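Local coordinates for polycomb protein Pcl (Drosophila melanogaster, PDB 5OQD) that helps establish repression of homeotic genes in the early embryo within the Esc/E(z) histone H3 methyltransferase complex, here as the second PHD finger and winged-helix domain, at residues K110-L114 and L115-W119; F121-E124 and Q125-Q128; K152-S155 and D156-V159. All blocks are in the same frame, centred on the assembly; numbering follows the deposited sequence.

Contact 1. Residues K110-L114 and L115-W119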
ATOM      1  N   LYS B 110     -22.084   1.587  -1.001  1.00 91.14           N
ATOM      2  CA  LYS B 110     -21.608   2.733  -0.236  1.00 93.28           C
ATOM      3  C   LYS B 110     -20.529   2.475   0.841  1.00 83.81           C
ATOM      4  O   LYS B 110     -19.548   3.187   0.945  1.00 76.21           O
ATOM      5  CB  LYS B 110     -22.805   3.422   0.396  1.00 88.30           C
ATOM      6  N   TYR B 111     -20.728   1.422   1.612  1.00 79.10           N
ATOM      7  CA  TYR B 111     -19.927   1.112   2.754  1.00 63.86           C
ATOM      8  C   TYR B 111     -19.642  -0.338   2.609  1.00 64.34           C
ATOM      9  O   TYR B 111     -20.044  -0.944   1.669  1.00 71.22           O
ATOM     10  CB  TYR B 111     -20.754   1.269   4.020  1.00 67.07           C
ATOM     11  CG  TYR B 111     -20.886   2.662   4.568  1.00 65.02           C
ATOM     12  CD1 TYR B 111     -21.844   3.524   4.096  1.00 67.26           C
ATOM     13  CD2 TYR B 111     -20.075   3.098   5.579  1.00 64.67           C
ATOM     14  CE1 TYR B 111     -21.965   4.792   4.599  1.00 68.80           C
ATOM     15  CE2 TYR B 111     -20.184   4.365   6.081  1.00 56.42           C
ATOM     16  CZ  TYR B 111     -21.129   5.200   5.581  1.00 65.40           C
ATOM     17  OH  TYR B 111     -21.235   6.449   6.088  1.00 70.79           O
ATOM     18  N   HIS B 112     -18.974  -0.901   3.582  1.00 64.20           N
ATOM     19  CA  HIS B 112     -18.623  -2.315   3.604  1.00 65.88           C
ATOM     20  C   HIS B 112     -18.739  -2.862   5.020  1.00 64.09           C
ATOM     21  O   HIS B 112     -18.153  -2.314   5.955  1.00 63.83           O
ATOM     22  CB  HIS B 112     -17.206  -2.535   3.069  1.00 67.93           C
ATOM     23  CG  HIS B 112     -17.042  -2.173   1.626  1.00 72.49           C
ATOM     24  ND1 HIS B 112     -17.057  -0.869   1.180  1.00 73.64           N
ATOM     25  CD2 HIS B 112     -16.859  -2.944   0.530  1.00 74.09           C
ATOM     26  CE1 HIS B 112     -16.891  -0.853  -0.130  1.00 79.21           C
ATOM     27  NE2 HIS B 112     -16.767  -2.099  -0.550  1.00 80.76           N
ATOM     28  N   HIS B 113     -19.502  -3.938   5.174  1.00 68.55           N
ATOM     29  CA  HIS B 113     -19.666  -4.569   6.478  1.00 64.82           C
ATOM     30  C   HIS B 113     -18.342  -5.166   6.935  1.00 59.78           C
ATOM     31  O   HIS B 113     -17.688  -5.886   6.178  1.00 57.73           O
ATOM     32  CB  HIS B 113     -20.750  -5.647   6.426  1.00 66.20           C
ATOM     33  CG  HIS B 113     -21.213  -6.106   7.774  1.00 66.28           C
ATOM     34  ND1 HIS B 113     -20.637  -7.168   8.438  1.00 65.54           N
ATOM     35  CD2 HIS B 113     -22.199  -5.648   8.581  1.00 63.30           C
ATOM     36  CE1 HIS B 113     -21.248  -7.343   9.597  1.00 64.92           C
ATOM     37  NE2 HIS B 113     -22.199  -6.433   9.709  1.00 68.00           N
ATOM     38  N   LEU B 114     -17.950  -4.856   8.167  1.00 58.90           N
ATOM     39  CA  LEU B 114     -16.668  -5.305   8.700  1.00 59.97           C
ATOM     40  C   LEU B 114     -16.550  -6.825   8.691  1.00 64.71           C
ATOM     41  O   LEU B 114     -15.585  -7.369   8.163  1.00 60.57           O
ATOM     42  CB  LEU B 114     -16.461  -4.775  10.120  1.00 57.40           C
ATOM     43  CG  LEU B 114     -15.178  -5.226  10.821  1.00 54.47           C
ATOM     44  CD1 LEU B 114     -13.953  -4.851  10.001  1.00 54.63           C
ATOM     45  CD2 LEU B 114     -15.089  -4.637  12.221  1.00 53.79           C
ATOM     46  N   LEU B 115     -17.541  -7.502   9.264  1.00 68.78           N
ATOM     47  CA  LEU B 115     -17.529  -8.959   9.354  1.00 68.75           C
ATOM     48  C   LEU B 115     -17.739  -9.637   8.004  1.00 62.45           C
ATOM     49  O   LEU B 115     -17.101 -10.646   7.704  1.00 63.84           O
ATOM     50  CB  LEU B 115     -18.602  -9.442  10.336  1.00 72.62           C
ATOM     51  CG  LEU B 115     -18.777 -10.953  10.501  1.00 84.93           C
ATOM     52  CD1 LEU B 115     -17.512 -11.584  11.064  1.00 87.03           C
ATOM     53  CD2 LEU B 115     -19.983 -11.271  11.372  1.00 85.30           C
ATOM     54  N   ASN B 116     -18.632  -9.080   7.192  1.00 56.80           N
ATOM     55  CA  ASN B 116     -19.038  -9.722   5.946  1.00 67.53           C
ATOM     56  C   ASN B 116     -18.110  -9.458   4.763  1.00 72.97           C
ATOM     57  O   ASN B 116     -17.895 -10.338   3.931  1.00 72.01           O
ATOM     58  CB  ASN B 116     -20.457  -9.286   5.575  1.00 72.64           C
ATOM     59  CG  ASN B 116     -21.483  -9.697   6.614  1.00 77.50           C
ATOM     60  OD1 ASN B 116     -21.267 -10.636   7.379  1.00 70.09           O
ATOM     61  ND2 ASN B 116     -22.610  -8.994   6.642  1.00 81.76           N
ATOM     62  N   ASP B 117     -17.566  -8.249   4.684  1.00 66.98           N
ATOM     63  CA  ASP B 117     -16.789  -7.853   3.515  1.00 67.87           C
ATOM     64  C   ASP B 117     -15.314  -7.509   3.719  1.00 69.61           C
ATOM     65  O   ASP B 117     -14.494  -7.703   2.823  1.00 74.28           O
ATOM     66  CB  ASP B 117     -17.361  -6.565   2.921  1.00 74.91           C
ATOM     67  CG  ASP B 117     -18.854  -6.655   2.670  1.00 77.09           C
ATOM     68  OD1 ASP B 117     -19.352  -7.777   2.438  1.00 82.23           O
ATOM     69  OD2 ASP B 117     -19.529  -5.605   2.705  1.00 78.36           O
ATOM     70  N   ILE B 118     -14.984  -6.996   4.901  1.00 64.53           N
ATOM     71  CA  ILE B 118     -13.626  -6.549   5.187  1.00 56.50           C
ATOM     72  C   ILE B 118     -12.906  -7.724   5.842  1.00 62.72           C
ATOM     73  O   ILE B 118     -11.782  -8.060   5.467  1.00 65.51           O
ATOM     74  CB  ILE B 118     -13.557  -5.337   6.133  1.00 50.87           C
ATOM     75  CG1 ILE B 118     -14.403  -4.187   5.588  1.00 46.70           C
ATOM     76  CG2 ILE B 118     -12.113  -4.899   6.340  1.00 48.80           C
ATOM     77  CD1 ILE B 118     -14.463  -2.986   6.504  1.00 53.94           C
ATOM     78  N   TRP B 119     -13.562  -8.339   6.821  1.00 61.54           N
ATOM     79  CA  TRP B 119     -12.997  -9.461   7.569  1.00 66.21           C
ATOM     80  C   TRP B 119     -12.539 -10.639   6.693  1.00 73.38           C
ATOM     81  O   TRP B 119     -11.428 -11.135   6.881  1.00 74.64           O
ATOM     82  CB  TRP B 119     -14.010  -9.945   8.615  1.00 78.79           C
ATOM     83  CG  TRP B 119     -13.552 -11.085   9.466  1.00 77.42           C
ATOM     84  CD1 TRP B 119     -14.064 -12.349   9.484  1.00 78.61           C
ATOM     85  CD2 TRP B 119     -12.497 -11.064  10.433  1.00 79.62           C
ATOM     86  NE1 TRP B 119     -13.394 -13.118  10.404  1.00 82.66           N
ATOM     87  CE2 TRP B 119     -12.426 -12.353  10.999  1.00 84.69           C
ATOM     88  CE3 TRP B 119     -11.605 -10.083  10.876  1.00 70.40           C
ATOM     89  CZ2 TRP B 119     -11.496 -12.686  11.982  1.00 80.63           C
ATOM     90  CZ3 TRP B 119     -10.685 -10.415  11.853  1.00 71.23           C
ATOM     91  CH2 TRP B 119     -10.637 -11.706  12.395  1.00 77.95           C
TER
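His113 and Asp117 exchange bonds where strand 112-113 turns into helix 114-125. The backbone NH of His113 goes to the Asp117 carboxylate, His113 N lying 3.0 Å from Asp117 OD2 and meeting it from above the carboxylate plane. In return, the carbonyl oxygen of His113 takes two amides of the first helical turn: Asp117 N at 2.8 Å from His113 O, and Ile118 N at 3.2 Å from the same oxygen.

The imidazole of His113 caps the helix. With CG anti to the backbone N (chi1 -166°) the ring swings over the start of the helix, and His113 ND1 accepts from Asn116 N at 3.0 Å. Asn116 N lies within 8° of the ring plane; as the acceptor of this NH, ND1 would carry no proton. Asn116 lays its own side-chain amide nearly parallel to the imidazole, the planes 19° apart, with Asn116 ND2 over one face and displaced toward the rim.

At the next residue, Leu114 O is met almost head-on by Trp119 N and more weakly by Ile118 N. The doubled acceptors and the i to i+5 bonds mark a wider, pi-type turn. Leu114 CD1 packs 3.9 Å from Ile118 CB, and Ile118 continues to Leu96 and Leu100 of helix 92-104.

His112 pairs with Tyr171 of strand 170-173, and Leu114, already in the helix, with Ala169 just before that strand. An N-capped helix following directly on a short edge strand makes this the strand-to-helix junction of the winged-helix domain.

Contact 2. Residues F121-E124 and Q125-Q128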
ATOM      1  N   PHE B 121     -11.803 -10.690   3.487  1.00 71.64           N
ATOM      2  CA  PHE B 121     -10.794 -10.299   2.522  1.00 75.89           C
ATOM      3  C   PHE B 121      -9.399 -10.253   3.123  1.00 71.65           C
ATOM      4  O   PHE B 121      -8.447 -10.738   2.531  1.00 73.67           O
ATOM      5  CB  PHE B 121     -11.162  -8.945   1.931  1.00 67.40           C
ATOM      6  CG  PHE B 121     -10.090  -8.341   1.080  1.00 76.00           C
ATOM      7  CD1 PHE B 121     -10.247  -8.248  -0.286  1.00 75.18           C
ATOM      8  CD2 PHE B 121      -8.934  -7.853   1.648  1.00 77.56           C
ATOM      9  CE1 PHE B 121      -9.268  -7.687  -1.072  1.00 69.38           C
ATOM     10  CE2 PHE B 121      -7.948  -7.293   0.869  1.00 69.40           C
ATOM     11  CZ  PHE B 121      -8.116  -7.209  -0.494  1.00 70.58           C
ATOM     12  N   ILE B 122      -9.286  -9.692   4.316  1.00 69.97           N
ATOM     13  CA  ILE B 122      -8.012  -9.638   5.012  1.00 67.93           C
ATOM     14  C   ILE B 122      -7.548 -11.047   5.328  1.00 71.04           C
ATOM     15  O   ILE B 122      -6.368 -11.365   5.235  1.00 72.67           O
ATOM     16  CB  ILE B 122      -8.116  -8.833   6.314  1.00 63.56           C
ATOM     17  CG1 ILE B 122      -8.426  -7.372   6.008  1.00 54.38           C
ATOM     18  CG2 ILE B 122      -6.827  -8.933   7.107  1.00 59.96           C
ATOM     19  CD1 ILE B 122      -8.428  -6.490   7.229  1.00 58.66           C
ATOM     20  N   LEU B 123      -8.493 -11.888   5.714  1.00 80.53           N
ATOM     21  CA  LEU B 123      -8.187 -13.267   6.028  1.00 79.89           C
ATOM     22  C   LEU B 123      -7.655 -13.966   4.787  1.00 83.47           C
ATOM     23  O   LEU B 123      -6.724 -14.760   4.866  1.00 80.14           O
ATOM     24  CB  LEU B 123      -9.421 -13.976   6.575  1.00 75.03           C
ATOM     25  CG  LEU B 123      -9.819 -13.541   7.984  1.00 86.26           C
ATOM     26  CD1 LEU B 123     -11.203 -14.045   8.344  1.00 85.14           C
ATOM     27  CD2 LEU B 123      -8.800 -14.009   9.005  1.00 81.63           C
ATOM     28  N   GLU B 124      -8.244 -13.662   3.638  1.00 79.68           N
ATOM     29  CA  GLU B 124      -7.778 -14.247   2.394  1.00 83.10           C
ATOM     30  C   GLU B 124      -6.351 -13.832   2.093  1.00 84.11           C
ATOM     31  O   GLU B 124      -5.535 -14.648   1.685  1.00 83.03           O
ATOM     32  CB  GLU B 124      -8.672 -13.815   1.238  1.00 85.44           C
ATOM     33  CG  GLU B 124     -10.070 -14.402   1.274  1.00 98.95           C
ATOM     34  CD  GLU B 124     -10.973 -13.817   0.209  1.00103.12           C
ATOM     35  OE1 GLU B 124     -10.451 -13.185  -0.729  1.00 99.77           O
ATOM     36  OE2 GLU B 124     -12.205 -13.989   0.310  1.00105.46           O
ATOM     37  N   GLN B 125      -6.048 -12.560   2.308  1.00 81.85           N
ATOM     38  CA  GLN B 125      -4.758 -12.016   1.913  1.00 84.83           C
ATOM     39  C   GLN B 125      -3.716 -11.935   3.014  1.00 85.03           C
ATOM     40  O   GLN B 125      -2.630 -11.423   2.795  1.00 85.62           O
ATOM     41  CB  GLN B 125      -4.933 -10.646   1.269  1.00 86.75           C
ATOM     42  CG  GLN B 125      -5.679 -10.695  -0.050  1.00 94.95           C
ATOM     43  CD  GLN B 125      -4.972 -11.549  -1.076  1.00101.04           C
ATOM     44  OE1 GLN B 125      -3.749 -11.522  -1.183  1.00 97.45           O
ATOM     45  NE2 GLN B 125      -5.739 -12.310  -1.843  1.00107.65           N
ATOM     46  N   ARG B 126      -4.037 -12.448   4.186  1.00 88.12           N
ATOM     47  CA  ARG B 126      -3.158 -12.274   5.322  1.00 86.12           C
ATOM     48  C   ARG B 126      -1.812 -12.908   5.023  1.00 90.29           C
ATOM     49  O   ARG B 126      -0.770 -12.362   5.362  1.00 92.68           O
ATOM     50  CB  ARG B 126      -3.785 -12.901   6.562  1.00 90.66           C
ATOM     51  CG  ARG B 126      -2.812 -13.149   7.694  1.00 90.83           C
ATOM     52  CD  ARG B 126      -3.323 -12.532   8.980  1.00 93.57           C
ATOM     53  NE  ARG B 126      -4.458 -13.264   9.521  1.00 88.67           N
ATOM     54  CZ  ARG B 126      -4.479 -13.802  10.731  1.00 86.54           C
ATOM     55  NH1 ARG B 126      -3.423 -13.689  11.521  1.00 82.25           N
ATOM     56  NH2 ARG B 126      -5.550 -14.450  11.150  1.00 93.03           N
ATOM     57  N   HIS B 127      -1.845 -14.060   4.371  1.00 96.21           N
ATOM     58  CA  HIS B 127      -0.645 -14.806   4.043  1.00 94.99           C
ATOM     59  C   HIS B 127       0.237 -13.984   3.125  1.00 87.76           C
ATOM     60  O   HIS B 127       1.457 -14.033   3.209  1.00 91.12           O
ATOM     61  CB  HIS B 127      -1.011 -16.131   3.378  1.00 89.93           C
ATOM     62  N   GLN B 128      -0.400 -13.247   2.230  1.00 89.21           N
ATOM     63  CA  GLN B 128       0.286 -12.558   1.141  1.00 94.20           C
ATOM     64  C   GLN B 128       0.818 -11.189   1.566  1.00 88.40           C
ATOM     65  O   GLN B 128       1.832 -10.721   1.045  1.00 86.99           O
ATOM     66  CB  GLN B 128      -0.652 -12.399  -0.058  1.00 77.25           C
TER
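Gln125 closes the last regular turn of helix 114-125, a core helix of the winged-helix domain, through the backbone bond from Gln125 N to Phe121 O at 3.0 Å. Its CG, anti to its own carbonyl carbon (chi1 -66°), lies over one face of the Phe121 ring; the bend at chi2 then turns the amide. This is a loose CH-over-ring contact, Gln125 CG standing 4.2 Å from Phe121 CE2. The terminal amide does not lie flat on the ring, since the two planes are 51° apart. The ring also touches Ala99 and Leu103 of helix 92-104.

At Arg126 the regular helical bonding lapses: Arg126 N is 2.8 Å from Ile122 O, but the angle is too poor for a hydrogen bond. Arg126 CB nevertheless packs against that same carbonyl, 3.3 Å from Ile122 O. Ile122 turns its side chain the other way, to touch Val95 and Leu96 of helix 92-104 and Leu147 of helix 140-153. The Arg126 side chain runs alongside Leu123, pointing the same way, and bends at chi2 and chi3. Arg126 NH1 donates to Leu138 O, while the leucine methyl meets the guanidinium at its edge, near the plane, with Leu123 CD2 3.9 Å from Arg126 NH2.

His127 and Gln128 keep helical backbone angles as the chain leaves toward helix 133-136, and Gln128 N bonds back to Gln125 O at 2.9 Å.

Contact 3. Residues K152-S155 and D156-V159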
ATOM      1  N   LYS B 152     -10.883   3.196  14.395  1.00 42.12           N
ATOM      2  CA  LYS B 152     -11.215   4.324  15.259  1.00 40.98           C
ATOM      3  C   LYS B 152     -10.080   5.340  15.302  1.00 40.56           C
ATOM      4  O   LYS B 152     -10.302   6.538  15.141  1.00 34.36           O
ATOM      5  CB  LYS B 152     -11.532   3.847  16.676  1.00 41.45           C
ATOM      6  CG  LYS B 152     -13.010   3.845  17.017  1.00 48.22           C
ATOM      7  CD  LYS B 152     -13.214   3.809  18.523  1.00 63.43           C
ATOM      8  CE  LYS B 152     -14.689   3.690  18.879  1.00 95.35           C
ATOM      9  NZ  LYS B 152     -15.272   2.409  18.389  1.00 69.44           N
ATOM     10  N   ASP B 153      -8.863   4.850  15.526  1.00 38.47           N
ATOM     11  CA  ASP B 153      -7.683   5.709  15.589  1.00 42.06           C
ATOM     12  C   ASP B 153      -7.471   6.456  14.277  1.00 43.05           C
ATOM     13  O   ASP B 153      -6.952   7.572  14.262  1.00 42.42           O
ATOM     14  CB  ASP B 153      -6.437   4.887  15.929  1.00 38.70           C
ATOM     15  CG  ASP B 153      -6.544   4.192  17.272  1.00 42.00           C
ATOM     16  OD1 ASP B 153      -7.360   4.631  18.111  1.00 44.39           O
ATOM     17  OD2 ASP B 153      -5.803   3.212  17.494  1.00 47.83           O
ATOM     18  N   TYR B 154      -7.869   5.824  13.178  1.00 46.12           N
ATOM     19  CA  TYR B 154      -7.767   6.435  11.860  1.00 40.89           C
ATOM     20  C   TYR B 154      -9.096   6.948  11.317  1.00 38.78           C
ATOM     21  O   TYR B 154      -9.356   6.871  10.117  1.00 45.14           O
ATOM     22  CB  TYR B 154      -7.108   5.468  10.875  1.00 26.83           C
ATOM     23  CG  TYR B 154      -5.620   5.324  11.073  1.00 35.38           C
ATOM     24  CD1 TYR B 154      -5.105   4.473  12.045  1.00 30.06           C
ATOM     25  CD2 TYR B 154      -4.726   6.049  10.293  1.00 37.43           C
ATOM     26  CE1 TYR B 154      -3.742   4.341  12.230  1.00 31.51           C
ATOM     27  CE2 TYR B 154      -3.360   5.919  10.466  1.00 34.19           C
ATOM     28  CZ  TYR B 154      -2.873   5.068  11.440  1.00 44.27           C
ATOM     29  OH  TYR B 154      -1.513   4.938  11.622  1.00 47.42           O
ATOM     30  N   SER B 155      -9.929   7.477  12.210  1.00 40.70           N
ATOM     31  CA  SER B 155     -11.223   8.029  11.827  1.00 41.46           C
ATOM     32  C   SER B 155     -11.138   9.068  10.714  1.00 48.95           C
ATOM     33  O   SER B 155     -12.117   9.325  10.014  1.00 51.60           O
ATOM     34  CB  SER B 155     -11.935   8.623  13.045  1.00 39.31           C
ATOM     35  OG  SER B 155     -12.131   7.641  14.047  1.00 51.94           O
ATOM     36  N   ASP B 156      -9.959   9.661  10.557  1.00 42.43           N
ATOM     37  CA  ASP B 156      -9.727  10.652   9.515  1.00 47.60           C
ATOM     38  C   ASP B 156      -9.766  10.018   8.127  1.00 42.27           C
ATOM     39  O   ASP B 156     -10.196  10.648   7.161  1.00 49.87           O
ATOM     40  CB  ASP B 156      -8.387  11.356   9.744  1.00 47.90           C
ATOM     41  CG  ASP B 156      -7.237  10.383   9.913  1.00 48.70           C
ATOM     42  OD1 ASP B 156      -7.244   9.622  10.905  1.00 55.34           O
ATOM     43  OD2 ASP B 156      -6.321  10.386   9.062  1.00 45.96           O
ATOM     44  N   ARG B 157      -9.327   8.781   8.019  1.00 50.58           N
ATOM     45  CA  ARG B 157      -9.370   8.064   6.763  1.00 45.62           C
ATOM     46  C   ARG B 157     -10.566   7.165   6.603  1.00 47.83           C
ATOM     47  O   ARG B 157     -10.966   6.860   5.529  1.00 44.69           O
ATOM     48  CB  ARG B 157      -8.135   7.209   6.607  1.00 48.05           C
ATOM     49  CG  ARG B 157      -6.857   7.912   6.954  1.00 59.66           C
ATOM     50  CD  ARG B 157      -5.732   7.459   6.061  1.00 64.19           C
ATOM     51  NE  ARG B 157      -4.448   7.471   6.732  1.00 67.63           N
ATOM     52  CZ  ARG B 157      -3.454   6.669   6.407  1.00 65.37           C
ATOM     53  NH1 ARG B 157      -3.592   5.822   5.417  1.00 65.59           N
ATOM     54  NH2 ARG B 157      -2.326   6.735   7.058  1.00 86.82           N
ATOM     55  N   PHE B 158     -11.131   6.727   7.700  1.00 47.63           N
ATOM     56  CA  PHE B 158     -12.241   5.780   7.653  1.00 44.89           C
ATOM     57  C   PHE B 158     -13.515   6.308   8.311  1.00 49.32           C
ATOM     58  O   PHE B 158     -13.492   6.756   9.459  1.00 51.89           O
ATOM     59  CB  PHE B 158     -11.841   4.465   8.325  1.00 41.54           C
ATOM     60  CG  PHE B 158     -10.543   3.896   7.829  1.00 40.63           C
ATOM     61  CD1 PHE B 158     -10.388   3.549   6.499  1.00 42.98           C
ATOM     62  CD2 PHE B 158      -9.483   3.692   8.697  1.00 42.13           C
ATOM     63  CE1 PHE B 158      -9.195   3.021   6.040  1.00 40.25           C
ATOM     64  CE2 PHE B 158      -8.287   3.162   8.246  1.00 44.23           C
ATOM     65  CZ  PHE B 158      -8.143   2.827   6.912  1.00 40.68           C
ATOM     66  N   VAL B 159     -14.624   6.258   7.579  1.00 48.71           N
ATOM     67  CA  VAL B 159     -15.929   6.563   8.155  1.00 56.15           C
ATOM     68  C   VAL B 159     -16.543   5.303   8.741  1.00 47.77           C
ATOM     69  O   VAL B 159     -16.455   4.229   8.149  1.00 50.82           O
ATOM     70  CB  VAL B 159     -16.914   7.138   7.123  1.00 57.36           C
ATOM     71  CG1 VAL B 159     -18.292   7.322   7.749  1.00 61.98           C
ATOM     72  CG2 VAL B 159     -16.404   8.436   6.570  1.00 65.02           C
TER
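Tyr154 O receives two backbone amides from the segment that follows it, Arg157 N at 2.8 Å and Phe158 N at 3.0 Å from that oxygen. The two arrive differently: Phe158 N lies in the carbonyl plane, whereas Arg157 N stands 46° above it. Tyr154 CB packs 3.7 Å from Phe158 CD2, and the Arg157 side chain runs beside the tyrosine ring, bringing Arg157 NH2 to 3.7 Å from Tyr154 CE2. Their planes are 85° apart, so the guanidinium is not stacked on the phenol. Arg157 CB sits over the centre of one face of the Phe158 ring. Asp156 CG sits between its backbone N and carbonyl carbon (chi1 52°), which turns Asp156 OD1 back to 3.3 Å from Tyr154 C.

The turn carries helix 140-153 of the winged-helix domain into edge strand 158-161, which pairs with strand 170-173 through Val159 and Ala172; Arg157 and Arg174, just beyond the strand ends, are also backbone-bonded.

Further out, Ser155 N donates to Lys152 O at 3.1 Å. Arg174 NH2 donates to Ser155 O and weakly to Phe158 O. Phe158 is buried against Val93 and Leu100 of helix 92-104, and Tyr154 also rests on Val93.

All three contacts are chain turns at helix ends of the winged-helix domain. Contacts 1 and 2 lie at the start and finish of helix 114-125, their centres 14 Å apart. Contact 3 leads out of helix 140-153 and shares a sheet with contact 1: strands 112-113 and 158-161 flank strand 170-173. Those two centres are 15 Å apart, and the sites touch where Tyr111 OH packs 3.5 Å from Val159 CG1. Contacts 2 and 3 stay apart, about 9 Å between nearest atoms, yet residues of all three pack on helix 92-104. The zinc ions belong to the PHD finger, bound by cysteines and His53 that precede all these segments in sequence.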